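Local coordinates for BugD (Bordetella pertussis Tohama I, PDB 2F5X), which binds aspartic acid as a periplasmic solute receptor and probably delivers it to a membrane transporter of the tripartite tricarboxylate transporter family, at residues I140-A145 / L166-Y171; T114-G119 / P176-L181; R17-V22 / D73-L78. All blocks are in the same frame, centred on the assembly; numbering follows the deposited sequence.

Interaction 1 of 3, residues I140-A145 / L166-Y171; sequences ISLANA and LLTIPY. With ASP (aspartic acid), chain D.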
ATOM      1  N   ILE A 140      19.443   6.575  14.182  1.00 12.33           N
ATOM      2  CA  ILE A 140      18.620   6.499  12.969  1.00 10.84           C
ATOM      3  C   ILE A 140      17.134   6.281  13.238  1.00 10.44           C
ATOM      4  O   ILE A 140      16.756   5.404  14.021  1.00 10.83           O
ATOM      5  CB  ILE A 140      19.153   5.400  12.006  1.00 10.88           C
ATOM      6  CG1 ILE A 140      20.597   5.727  11.584  1.00 10.61           C
ATOM      7  CG2 ILE A 140      18.253   5.292  10.778  1.00 10.11           C
ATOM      8  CD1 ILE A 140      21.333   4.572  10.894  1.00 11.48           C
ATOM      9  N   SER A 141      16.295   7.064  12.559  1.00  9.87           N
ATOM     10  CA  SER A 141      14.847   6.912  12.666  1.00  9.36           C
ATOM     11  C   SER A 141      14.252   6.339  11.386  1.00  9.27           C
ATOM     12  O   SER A 141      14.639   6.716  10.267  1.00  8.67           O
ATOM     13  CB  SER A 141      14.181   8.260  12.979  1.00  9.96           C
ATOM     14  OG  SER A 141      14.510   9.225  11.997  1.00 11.04           O
ATOM     15  N   LEU A 142      13.303   5.429  11.571  1.00  8.36           N
ATOM     16  CA  LEU A 142      12.583   4.806  10.476  1.00  8.32           C
ATOM     17  C   LEU A 142      11.146   5.311  10.513  1.00  8.49           C
ATOM     18  O   LEU A 142      10.527   5.329  11.575  1.00  9.60           O
ATOM     19  CB  LEU A 142      12.610   3.283  10.653  1.00  8.53           C
ATOM     20  CG  LEU A 142      11.765   2.425   9.706  1.00  9.42           C
ATOM     21  CD1 LEU A 142      12.373   2.414   8.309  1.00  9.96           C
ATOM     22  CD2 LEU A 142      11.657   1.008  10.258  1.00 12.12           C
ATOM     23  N   ALA A 143      10.625   5.726   9.358  1.00  8.31           N
ATOM     24  CA  ALA A 143       9.238   6.170   9.258  1.00  8.54           C
ATOM     25  C   ALA A 143       8.358   5.068   8.688  1.00  9.06           C
ATOM     26  O   ALA A 143       8.789   4.327   7.806  1.00  9.13           O
ATOM     27  CB  ALA A 143       9.151   7.410   8.361  1.00  9.24           C
ATOM     28  N   ASN A 144       7.128   4.962   9.191  1.00  8.48           N
ATOM     29  CA  ASN A 144       6.089   4.180   8.509  1.00  8.29           C
ATOM     30  C   ASN A 144       4.715   4.838   8.675  1.00  8.27           C
ATOM     31  O   ASN A 144       4.596   5.894   9.307  1.00  7.51           O
ATOM     32  CB  ASN A 144       6.079   2.705   8.952  1.00  8.70           C
ATOM     33  CG  ASN A 144       5.703   2.516  10.424  1.00  8.93           C
ATOM     34  OD1 ASN A 144       4.909   3.270  10.984  1.00  8.61           O
ATOM     35  ND2 ASN A 144       6.274   1.486  11.047  1.00  9.72           N
ATOM     36  N   ALA A 145       3.687   4.221   8.102  1.00  8.05           N
ATOM     37  CA  ALA A 145       2.341   4.785   8.146  1.00  7.90           C
ATOM     38  C   ALA A 145       1.453   4.033   9.155  1.00  8.35           C
ATOM     39  O   ALA A 145       0.233   3.918   8.971  1.00  7.90           O
ATOM     40  CB  ALA A 145       1.712   4.812   6.726  1.00  8.37           C
ATOM     41  N   LEU A 166      15.133  -0.127  15.555  1.00  9.04           N
ATOM     42  CA  LEU A 166      15.227   1.315  15.287  1.00  8.99           C
ATOM     43  C   LEU A 166      14.057   2.087  15.871  1.00  9.07           C
ATOM     44  O   LEU A 166      12.927   1.607  15.850  1.00  9.20           O
ATOM     45  CB  LEU A 166      15.234   1.583  13.768  1.00  8.89           C
ATOM     46  CG  LEU A 166      16.386   1.003  12.938  1.00  9.07           C
ATOM     47  CD1 LEU A 166      16.230   1.389  11.459  1.00  9.25           C
ATOM     48  CD2 LEU A 166      17.727   1.474  13.473  1.00  9.58           C
ATOM     49  N   LEU A 167      14.336   3.298  16.348  1.00  8.74           N
ATOM     50  CA  LEU A 167      13.292   4.298  16.583  1.00  8.73           C
ATOM     51  C   LEU A 167      12.386   4.324  15.362  1.00  9.19           C
ATOM     52  O   LEU A 167      12.863   4.490  14.232  1.00  9.12           O
ATOM     53  CB  LEU A 167      13.919   5.681  16.772  1.00  9.46           C
ATOM     54  CG  LEU A 167      12.991   6.902  16.751  1.00 10.21           C
ATOM     55  CD1 LEU A 167      11.928   6.805  17.845  1.00 11.98           C
ATOM     56  CD2 LEU A 167      13.830   8.171  16.918  1.00 11.60           C
ATOM     57  N   THR A 168      11.087   4.133  15.586  1.00  8.98           N
ATOM     58  CA  THR A 168      10.137   4.018  14.487  1.00  9.51           C
ATOM     59  C   THR A 168       9.018   5.014  14.686  1.00  9.36           C
ATOM     60  O   THR A 168       8.353   5.012  15.724  1.00  9.47           O
ATOM     61  CB  THR A 168       9.588   2.585  14.407  1.00  9.75           C
ATOM     62  OG1 THR A 168      10.677   1.671  14.181  1.00 11.08           O
ATOM     63  CG2 THR A 168       8.698   2.423  13.160  1.00 11.17           C
ATOM     64  N   ILE A 169       8.810   5.866  13.686  1.00  9.21           N
ATOM     65  CA  ILE A 169       7.849   6.951  13.805  1.00  9.75           C
ATOM     66  C   ILE A 169       6.666   6.697  12.874  1.00  9.14           C
ATOM     67  O   ILE A 169       6.840   6.672  11.651  1.00  8.93           O
ATOM     68  CB  ILE A 169       8.513   8.314  13.475  1.00 10.06           C
ATOM     69  CG1 ILE A 169       9.755   8.552  14.349  1.00 12.08           C
ATOM     70  CG2 ILE A 169       7.496   9.452  13.637  1.00 11.17           C
ATOM     71  CD1 ILE A 169      10.661   9.661  13.839  1.00 15.96           C
ATOM     72  N   PRO A 170       5.474   6.491  13.438  1.00  9.66           N
ATOM     73  CA  PRO A 170       4.272   6.257  12.628  1.00  9.80           C
ATOM     74  C   PRO A 170       3.529   7.546  12.227  1.00  9.88           C
ATOM     75  O   PRO A 170       3.413   8.497  13.029  1.00 10.53           O
ATOM     76  CB  PRO A 170       3.408   5.392  13.551  1.00 10.44           C
ATOM     77  CG  PRO A 170       3.695   5.976  14.932  1.00 10.56           C
ATOM     78  CD  PRO A 170       5.180   6.415  14.885  1.00  9.69           C
ATOM     79  N   TYR A 171       3.068   7.568  10.977  1.00  9.64           N
ATOM     80  CA  TYR A 171       2.310   8.680  10.398  1.00  9.56           C
ATOM     81  C   TYR A 171       0.968   8.160   9.883  1.00  9.93           C
ATOM     82  O   TYR A 171       0.777   6.947   9.771  1.00 10.03           O
ATOM     83  CB  TYR A 171       3.087   9.287   9.226  1.00  9.41           C
ATOM     84  CG  TYR A 171       4.385   9.959   9.619  1.00  9.38           C
ATOM     85  CD1 TYR A 171       4.446  11.339   9.781  1.00  9.99           C
ATOM     86  CD2 TYR A 171       5.554   9.216   9.810  1.00  8.51           C
ATOM     87  CE1 TYR A 171       5.643  11.973  10.134  1.00 10.11           C
ATOM     88  CE2 TYR A 171       6.749   9.835  10.173  1.00 10.40           C
ATOM     89  CZ  TYR A 171       6.787  11.215  10.327  1.00  9.70           C
ATOM     90  OH  TYR A 171       7.958  11.833  10.683  1.00 11.58           O
TER
HETATM   91  N   ASP D 901      -0.358   3.179   1.212  1.00  7.83           N
HETATM   92  CA  ASP D 901      -0.240   4.108   2.375  1.00  7.79           C
HETATM   93  C   ASP D 901      -0.632   5.530   2.003  1.00  8.12           C
HETATM   94  O   ASP D 901      -0.205   6.497   2.663  1.00  8.63           O
HETATM   95  CB  ASP D 901       1.177   4.091   2.932  1.00  7.59           C
HETATM   96  CG  ASP D 901       1.540   2.762   3.542  1.00  7.57           C
HETATM   97  OD1 ASP D 901       2.744   2.561   3.826  1.00  7.40           O
HETATM   98  OD2 ASP D 901       0.685   1.868   3.773  1.00  8.41           O
HETATM   99  OXT ASP D 901      -1.373   5.694   1.034  1.00  8.21           O
HETATM  100  O   HOH W   1      17.085   4.101  16.326  1.00 12.77           O

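Interaction 2 of 3, residues T114-G119 / P176-L181; sequences TIIARG and PAMNDL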
ATOM      1  N   THR A 114      10.314   0.966  -2.642  1.00  8.67           N
ATOM      2  CA  THR A 114      11.689   1.441  -2.679  1.00  8.87           C
ATOM      3  C   THR A 114      12.162   1.768  -1.276  1.00  9.09           C
ATOM      4  O   THR A 114      11.433   2.413  -0.511  1.00  8.92           O
ATOM      5  CB  THR A 114      11.801   2.742  -3.513  1.00  8.56           C
ATOM      6  OG1 THR A 114      10.824   3.694  -3.048  1.00  9.03           O
ATOM      7  CG2 THR A 114      11.437   2.480  -4.979  1.00  8.58           C
ATOM      8  N   ILE A 115      13.381   1.338  -0.949  1.00  9.14           N
ATOM      9  CA  ILE A 115      14.051   1.743   0.289  1.00  9.75           C
ATOM     10  C   ILE A 115      14.735   3.074   0.006  1.00  9.07           C
ATOM     11  O   ILE A 115      15.605   3.146  -0.860  1.00  8.74           O
ATOM     12  CB  ILE A 115      15.105   0.689   0.728  1.00 10.04           C
ATOM     13  CG1 ILE A 115      14.479  -0.706   0.884  1.00 13.84           C
ATOM     14  CG2 ILE A 115      15.863   1.151   2.016  1.00 11.00           C
ATOM     15  CD1 ILE A 115      13.804  -0.941   2.165  1.00 19.22           C
ATOM     16  N   ILE A 116      14.319   4.118   0.720  1.00  8.17           N
ATOM     17  CA  ILE A 116      14.839   5.463   0.497  1.00  8.50           C
ATOM     18  C   ILE A 116      15.282   6.105   1.809  1.00  8.22           C
ATOM     19  O   ILE A 116      14.924   5.646   2.900  1.00  7.75           O
ATOM     20  CB  ILE A 116      13.784   6.382  -0.205  1.00  7.89           C
ATOM     21  CG1 ILE A 116      12.513   6.543   0.656  1.00  8.37           C
ATOM     22  CG2 ILE A 116      13.466   5.896  -1.627  1.00  9.15           C
ATOM     23  CD1 ILE A 116      11.565   7.636   0.126  1.00  8.67           C
ATOM     24  N   ALA A 117      16.046   7.187   1.700  1.00  8.56           N
ATOM     25  CA  ALA A 117      16.444   7.953   2.872  1.00  8.58           C
ATOM     26  C   ALA A 117      16.470   9.440   2.551  1.00  9.31           C
ATOM     27  O   ALA A 117      16.394   9.831   1.378  1.00  9.29           O
ATOM     28  CB  ALA A 117      17.811   7.489   3.372  1.00  8.75           C
ATOM     29  N   ARG A 118      16.578  10.261   3.593  1.00  9.46           N
ATOM     30  CA  ARG A 118      16.705  11.703   3.412  1.00 10.37           C
ATOM     31  C   ARG A 118      17.873  12.001   2.468  1.00 10.94           C
ATOM     32  O   ARG A 118      18.831  11.223   2.384  1.00 11.06           O
ATOM     33  CB  ARG A 118      16.876  12.418   4.764  1.00 10.52           C
ATOM     34  CG  ARG A 118      17.966  11.863   5.679  1.00 11.70           C
ATOM     35  CD  ARG A 118      18.101  12.681   6.970  1.00 15.07           C
ATOM     36  NE  ARG A 118      18.967  12.074   7.972  1.00 19.11           N
ATOM     37  CZ  ARG A 118      20.278  12.272   8.061  1.00 20.31           C
ATOM     38  NH1 ARG A 118      20.904  13.047   7.175  1.00 20.44           N
ATOM     39  NH2 ARG A 118      20.970  11.686   9.040  1.00 19.78           N
ATOM     40  N   GLY A 119      17.757  13.106   1.731  1.00 11.46           N
ATOM     41  CA  GLY A 119      18.667  13.427   0.643  1.00 12.10           C
ATOM     42  C   GLY A 119      20.137  13.526   1.012  1.00 12.51           C
ATOM     43  O   GLY A 119      20.994  13.410   0.140  1.00 13.23           O
ATOM     44  N   PRO A 176       2.482  12.438   4.637  1.00 10.14           N
ATOM     45  CA  PRO A 176       3.090  13.177   5.758  1.00 10.00           C
ATOM     46  C   PRO A 176       4.477  12.646   6.133  1.00  9.97           C
ATOM     47  O   PRO A 176       5.348  13.441   6.507  1.00  9.79           O
ATOM     48  CB  PRO A 176       2.108  12.974   6.921  1.00 10.60           C
ATOM     49  CG  PRO A 176       1.199  11.907   6.516  1.00 11.35           C
ATOM     50  CD  PRO A 176       1.182  11.857   5.011  1.00  9.80           C
ATOM     51  N   ALA A 177       4.688  11.336   6.029  1.00  9.03           N
ATOM     52  CA  ALA A 177       6.022  10.787   6.318  1.00  9.22           C
ATOM     53  C   ALA A 177       7.048  11.342   5.337  1.00  9.28           C
ATOM     54  O   ALA A 177       8.134  11.757   5.742  1.00  9.47           O
ATOM     55  CB  ALA A 177       6.003   9.280   6.280  1.00  9.18           C
HETATM   56  N   MSE A 178       6.690  11.358   4.051  1.00  9.41           N
HETATM   57  CA  MSE A 178       7.567  11.908   3.012  1.00  9.97           C
HETATM   58  C   MSE A 178       7.906  13.376   3.266  1.00 10.75           C
HETATM   59  O   MSE A 178       9.056  13.796   3.060  1.00 10.60           O
HETATM   60  CB  MSE A 178       6.944  11.756   1.619  1.00 10.00           C
HETATM   61  CG  MSE A 178       7.810  12.326   0.496  1.00 10.02           C
HETATM   62 SE   MSE A 178       9.511  11.392   0.243  1.00 12.15          SE
HETATM   63  CE  MSE A 178       8.790   9.829  -0.767  1.00 10.11           C
ATOM     64  N   ASN A 179       6.913  14.148   3.711  1.00 11.53           N
ATOM     65  CA  ASN A 179       7.150  15.539   4.101  1.00 13.21           C
ATOM     66  C   ASN A 179       8.296  15.623   5.109  1.00 12.84           C
ATOM     67  O   ASN A 179       9.207  16.438   4.961  1.00 13.03           O
ATOM     68  CB  ASN A 179       5.895  16.156   4.731  1.00 14.51           C
ATOM     69  CG  ASN A 179       4.807  16.462   3.722  1.00 19.20           C
ATOM     70  OD1 ASN A 179       3.614  16.242   3.997  1.00 24.29           O
ATOM     71  ND2 ASN A 179       5.193  16.991   2.558  1.00 22.87           N
ATOM     72  N   ASP A 180       8.239  14.782   6.137  1.00 12.13           N
ATOM     73  CA  ASP A 180       9.264  14.791   7.170  1.00 12.35           C
ATOM     74  C   ASP A 180      10.603  14.280   6.642  1.00 12.29           C
ATOM     75  O   ASP A 180      11.659  14.785   7.038  1.00 12.37           O
ATOM     76  CB  ASP A 180       8.825  13.993   8.398  1.00 12.47           C
ATOM     77  CG  ASP A 180       8.099  14.845   9.421  1.00 13.81           C
ATOM     78  OD1 ASP A 180       7.814  16.031   9.139  1.00 17.09           O
ATOM     79  OD2 ASP A 180       7.789  14.412  10.544  1.00 14.64           O
ATOM     80  N   LEU A 181      10.569  13.289   5.751  1.00 11.51           N
ATOM     81  CA  LEU A 181      11.808  12.772   5.169  1.00 12.31           C
ATOM     82  C   LEU A 181      12.488  13.855   4.332  1.00 12.67           C
ATOM     83  O   LEU A 181      13.697  14.096   4.461  1.00 12.96           O
ATOM     84  CB  LEU A 181      11.530  11.524   4.323  1.00 12.47           C
ATOM     85  CG  LEU A 181      12.747  10.752   3.811  1.00 13.90           C
ATOM     86  CD1 LEU A 181      13.211   9.765   4.854  1.00 17.39           C
ATOM     87  CD2 LEU A 181      12.377  10.002   2.536  1.00 17.74           C
TER
HETATM   88  O   HOH W   2      15.631  14.868   2.361  1.00 22.99           O

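Interaction 3 of 3, residues R17-V22 / D73-L78; sequences RPVNMV and DGYSIL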
ATOM      1  N   ARG A  17     -26.494   8.715  -7.066  1.00 23.43           N
ATOM      2  CA  ARG A  17     -25.729   9.821  -6.501  1.00 23.13           C
ATOM      3  C   ARG A  17     -24.257   9.386  -6.414  1.00 22.14           C
ATOM      4  O   ARG A  17     -23.952   8.202  -6.599  1.00 22.03           O
ATOM      5  CB  ARG A  17     -26.282  10.234  -5.124  1.00 23.41           C
ATOM      6  CG  ARG A  17     -26.137   9.189  -4.030  1.00 25.16           C
ATOM      7  CD  ARG A  17     -26.941   9.494  -2.778  1.00 28.42           C
ATOM      8  NE  ARG A  17     -26.636   8.564  -1.689  1.00 31.13           N
ATOM      9  CZ  ARG A  17     -27.454   7.603  -1.265  1.00 32.30           C
ATOM     10  NH1 ARG A  17     -28.638   7.422  -1.836  1.00 34.07           N
ATOM     11  NH2 ARG A  17     -27.082   6.814  -0.268  1.00 33.33           N
ATOM     12  N   PRO A  18     -23.343  10.322  -6.162  1.00 21.28           N
ATOM     13  CA  PRO A  18     -21.915   9.978  -6.088  1.00 20.09           C
ATOM     14  C   PRO A  18     -21.583   8.852  -5.098  1.00 19.05           C
ATOM     15  O   PRO A  18     -22.241   8.694  -4.065  1.00 18.64           O
ATOM     16  CB  PRO A  18     -21.264  11.298  -5.665  1.00 20.54           C
ATOM     17  CG  PRO A  18     -22.193  12.336  -6.228  1.00 20.74           C
ATOM     18  CD  PRO A  18     -23.562  11.771  -5.974  1.00 21.21           C
ATOM     19  N   VAL A  19     -20.570   8.071  -5.459  1.00 17.39           N
ATOM     20  CA  VAL A  19     -20.083   6.957  -4.643  1.00 16.07           C
ATOM     21  C   VAL A  19     -18.835   7.410  -3.902  1.00 16.00           C
ATOM     22  O   VAL A  19     -17.893   7.920  -4.520  1.00 15.39           O
ATOM     23  CB  VAL A  19     -19.752   5.737  -5.524  1.00 16.06           C
ATOM     24  CG1 VAL A  19     -19.092   4.615  -4.708  1.00 14.92           C
ATOM     25  CG2 VAL A  19     -21.008   5.220  -6.215  1.00 16.65           C
ATOM     26  N   ASN A  20     -18.834   7.222  -2.585  1.00 15.46           N
ATOM     27  CA  ASN A  20     -17.664   7.558  -1.767  1.00 15.88           C
ATOM     28  C   ASN A  20     -16.685   6.411  -1.726  1.00 15.03           C
ATOM     29  O   ASN A  20     -17.064   5.282  -1.388  1.00 14.50           O
ATOM     30  CB  ASN A  20     -18.078   7.922  -0.343  1.00 16.04           C
ATOM     31  CG  ASN A  20     -18.966   9.158  -0.287  1.00 18.93           C
ATOM     32  OD1 ASN A  20     -19.993   9.170   0.402  1.00 23.63           O
ATOM     33  ND2 ASN A  20     -18.576  10.202  -1.006  1.00 20.36           N
HETATM   34  N   MSE A  21     -15.432   6.710  -2.074  1.00 14.21           N
HETATM   35  CA  MSE A  21     -14.357   5.728  -2.037  1.00 14.03           C
HETATM   36  C   MSE A  21     -13.421   6.107  -0.900  1.00 13.25           C
HETATM   37  O   MSE A  21     -12.754   7.140  -0.945  1.00 13.57           O
HETATM   38  CB  MSE A  21     -13.611   5.702  -3.371  1.00 14.76           C
HETATM   39  CG  MSE A  21     -12.189   5.141  -3.295  1.00 16.91           C
HETATM   40 SE   MSE A  21     -11.406   4.865  -5.049  1.00 23.57          SE
HETATM   41  CE  MSE A  21     -12.499   3.560  -5.349  1.00 10.64           C
ATOM     42  N   VAL A  22     -13.393   5.276   0.133  1.00 11.94           N
ATOM     43  CA  VAL A  22     -12.549   5.531   1.297  1.00 10.90           C
ATOM     44  C   VAL A  22     -11.141   4.992   1.067  1.00 10.28           C
ATOM     45  O   VAL A  22     -10.959   3.817   0.729  1.00 10.20           O
ATOM     46  CB  VAL A  22     -13.171   4.904   2.575  1.00 10.91           C
ATOM     47  CG1 VAL A  22     -12.222   5.003   3.798  1.00 11.25           C
ATOM     48  CG2 VAL A  22     -14.551   5.538   2.857  1.00 11.81           C
ATOM     49  N   ASP A  73     -25.083  -0.106   0.827  1.00 15.40           N
ATOM     50  CA  ASP A  73     -25.904   0.356  -0.289  1.00 15.85           C
ATOM     51  C   ASP A  73     -25.129   0.626  -1.576  1.00 15.73           C
ATOM     52  O   ASP A  73     -25.729   0.990  -2.595  1.00 16.46           O
ATOM     53  CB  ASP A  73     -26.731   1.587   0.115  1.00 16.36           C
ATOM     54  CG  ASP A  73     -25.884   2.720   0.660  1.00 17.27           C
ATOM     55  OD1 ASP A  73     -24.641   2.722   0.475  1.00 16.26           O
ATOM     56  OD2 ASP A  73     -26.398   3.675   1.282  1.00 19.41           O
ATOM     57  N   GLY A  74     -23.807   0.456  -1.529  1.00 15.10           N
ATOM     58  CA  GLY A  74     -22.957   0.707  -2.682  1.00 14.54           C
ATOM     59  C   GLY A  74     -22.424   2.129  -2.771  1.00 14.48           C
ATOM     60  O   GLY A  74     -21.636   2.448  -3.670  1.00 14.19           O
ATOM     61  N   TYR A  75     -22.841   2.986  -1.845  1.00 14.50           N
ATOM     62  CA  TYR A  75     -22.380   4.378  -1.850  1.00 14.78           C
ATOM     63  C   TYR A  75     -21.164   4.619  -0.955  1.00 14.35           C
ATOM     64  O   TYR A  75     -20.627   5.722  -0.914  1.00 14.41           O
ATOM     65  CB  TYR A  75     -23.535   5.347  -1.555  1.00 15.25           C
ATOM     66  CG  TYR A  75     -24.606   5.258  -2.621  1.00 16.25           C
ATOM     67  CD1 TYR A  75     -24.409   5.826  -3.886  1.00 16.61           C
ATOM     68  CD2 TYR A  75     -25.790   4.568  -2.386  1.00 17.22           C
ATOM     69  CE1 TYR A  75     -25.385   5.728  -4.883  1.00 17.94           C
ATOM     70  CE2 TYR A  75     -26.769   4.462  -3.371  1.00 17.63           C
ATOM     71  CZ  TYR A  75     -26.560   5.043  -4.615  1.00 18.56           C
ATOM     72  OH  TYR A  75     -27.529   4.934  -5.585  1.00 18.29           O
ATOM     73  N   SER A  76     -20.728   3.570  -0.261  1.00 14.66           N
ATOM     74  CA  SER A  76     -19.457   3.586   0.456  1.00 14.36           C
ATOM     75  C   SER A  76     -18.651   2.364   0.058  1.00 13.69           C
ATOM     76  O   SER A  76     -19.070   1.226   0.293  1.00 13.34           O
ATOM     77  CB  SER A  76     -19.670   3.589   1.968  1.00 14.69           C
ATOM     78  OG  SER A  76     -20.455   4.698   2.361  1.00 16.99           O
ATOM     79  N   ILE A  77     -17.500   2.604  -0.554  1.00 12.49           N
ATOM     80  CA  ILE A  77     -16.608   1.514  -0.942  1.00 11.95           C
ATOM     81  C   ILE A  77     -15.205   1.771  -0.421  1.00 11.22           C
ATOM     82  O   ILE A  77     -14.862   2.909  -0.063  1.00 11.56           O
ATOM     83  CB  ILE A  77     -16.626   1.269  -2.478  1.00 12.42           C
ATOM     84  CG1 ILE A  77     -16.085   2.484  -3.242  1.00 12.76           C
ATOM     85  CG2 ILE A  77     -18.037   0.915  -2.935  1.00 12.76           C
ATOM     86  CD1 ILE A  77     -16.017   2.287  -4.772  1.00 13.86           C
ATOM     87  N   LEU A  78     -14.408   0.705  -0.355  1.00 10.25           N
ATOM     88  CA  LEU A  78     -13.074   0.785   0.219  1.00  9.29           C
ATOM     89  C   LEU A  78     -12.029   0.536  -0.853  1.00  9.25           C
ATOM     90  O   LEU A  78     -12.141  -0.425  -1.604  1.00  9.06           O
ATOM     91  CB  LEU A  78     -12.930  -0.275   1.319  1.00  8.97           C
ATOM     92  CG  LEU A  78     -11.555  -0.417   1.973  1.00  8.23           C
ATOM     93  CD1 LEU A  78     -11.259   0.817   2.826  1.00  8.65           C
ATOM     94  CD2 LEU A  78     -11.508  -1.700   2.806  1.00  8.85           C
TER
HETATM   95  O   HOH W   3     -25.353   6.146   2.057  1.00 40.03           O
HETATM   96  O   HOH W   4     -28.889   4.231  -0.046  1.00 55.92           O
HETATM   97  O   HOH W   5     -22.075   7.191   1.389  1.00 34.87           O

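Interaction 1 of 3, residues I140-A145 / L166-Y171
Ile140 meets Leu166 where two parallel strands come together. Its carbonyl O and the backbone N of Leu167 share one water, which donates to the first and accepts from the second. Ser141 turns its CB to the face that carries Leu167 and Ile169, and Ile169 CD1 comes within 3.9 Å of that CB. Leu142 bonds to strand 167-170 through both its N and its O. Its N donates to Leu167 O at 2.9 Å, and its O accepts from Ile169 N at 2.8 Å; both bonds are nearly straight. Its side chain lies beside Thr168, pointing the same way. Ala143 CB touches Tyr171 CE2 at 3.9 Å. Asn144 N donates to Ile169 O, and Asn144 O accepts from Tyr171 N at 2.8 Å. That same oxygen lies at the edge of the Tyr171 ring. Asn144 CG sits between the backbone N and the carbonyl carbon (chi1 65°), and ND2 lies 3.3 Å from Thr168 CG2. OD1 is taken by Gly146 N. Ala145 CB ends the run against the bound aspartic acid, 3.8 Å from its CG. Helix 150-162 connects the strands, giving a parallel beta-alpha-beta unit whose first strand leads into the ligand pocket of this periplasmic binding protein.

Interaction 2 of 3, residues T114-G119 / P176-L181
Ile116 and Leu181 meet through side chains placed by their torsions. In Ile116, CG1 stands between the backbone N and the carbonyl carbon (chi1 61°), and the chain then runs on extended to CD1. Leu181 has CG anti to its backbone N (chi1 -172°). Its two methyls divide the work. Leu181 CD2 presses on Ile116 CD1 at 3.5 Å, tighter than a usual carbon contact. Leu181 CD1 lies against the strand backbone, 3.6 Å from Arg118 N and 4.0 Å from Ala117 C. The selenomethionine Met178 bends at both its second and third torsions. Its CE reaches Ile116 CD1 at 3.6 Å, and the two side chains cross at about a right angle. Ile116 CD1 is therefore touched by methyls from two residues one helical turn apart.

This is helix-on-sheet packing of an alpha/beta domain. Helix 174-182 lies against the end of the long strand 102-117; the axes of strand 114-117 and helix 176-181 approach to 10.5 Å. Met189 of strand 188-192 and Ile200 of helix 193-201 also touch Ile116, so the apolar contact is buried among several elements.

No direct hydrogen bond joins the two segments. A water does so instead: it accepts from Gly119 N at 2.8 Å and donates to Leu181 O at 3.0 Å. Arg118 CB also packs on Leu181 O, at 3.6 Å. The rest of the Arg118 side chain leads away from the helix. There NE forms a salt bridge with Asp187, and NH1 forms another with Asp120.

Interaction 3 of 3, residues R17-V22 / D73-L78
Arg17 lays its guanidinium flat on the Tyr75 ring and meets Asp73 OD2 at its edge. The stack is a cation-pi contact, with Arg17 CZ 3.9 Å from the ring centroid and the two planes 23° apart. CG of Arg17 lies between the backbone N and the carbonyl carbon (chi1 66°), and from there the chain is extended to NE. The salt bridge from Arg17 NH2 to Asp73 OD2 is long, at 3.6 Å. Two waters bridge the same pair. Each accepts from NH2 and donates to OD2, so this carboxylate oxygen receives two water bonds beside the charge contact. The other oxygen, Asp73 OD1, accepts from Tyr75 N at 2.9 Å, which closes an Asx turn. Gly74 lies within that turn, and its O is satisfied by Tyr14 OH. Tyr75 OH is bonded to Glu16 N.

Beyond the turn the chain enters a parallel strand pair. Strands 19-23 and 76-81 belong to the sheet of an alpha/beta domain, and strand 50-54 pairs with the other edge of 19-23. Asn20 N donates to Tyr75 O at 2.9 Å. Asn20 O accepts from Ile77 N, and Val22 N donates to Ile77 O, both at 2.8 Å. A third water donates to Asn20 OD1 at 3.0 Å and weakly to Tyr75 O, and it is also bonded to Ser76 OG. The Tyr75 carbonyl thus has a backbone partner and a weak water partner.

On the face that carries Met21 and Ile77 the contact is apolar. Ile77 CD1 meets the selenomethionine Met21 at CE, 3.8 Å away, and also touches Val19 CG1. Met241 of strand 236-244 packs on both Met21 and Ile77.

Interactions 1 and 2 are neighbours, with centres 10 Å apart. Strand 167-170 and helix 174-182 follow each other in the chain, and interaction 1 is nested within the loop closed by interaction 2. They touch directly: Tyr171 OH probably hydrogen-bonds Asp180 OD2 at 2.6 Å, and Tyr171 CD2 packs on Ala177 CB at 3.6 Å. Interaction 3 stands apart, its centre 32 Å from each of the others, although all three reach the same sheet. Interactions 2 and 3 lie on opposite sides of the chain's centre. The bound aspartic acid is touched by Ala145 of interaction 1. It is about 9 Å from the Met178 side chain and about 11 Å from that of Leu78.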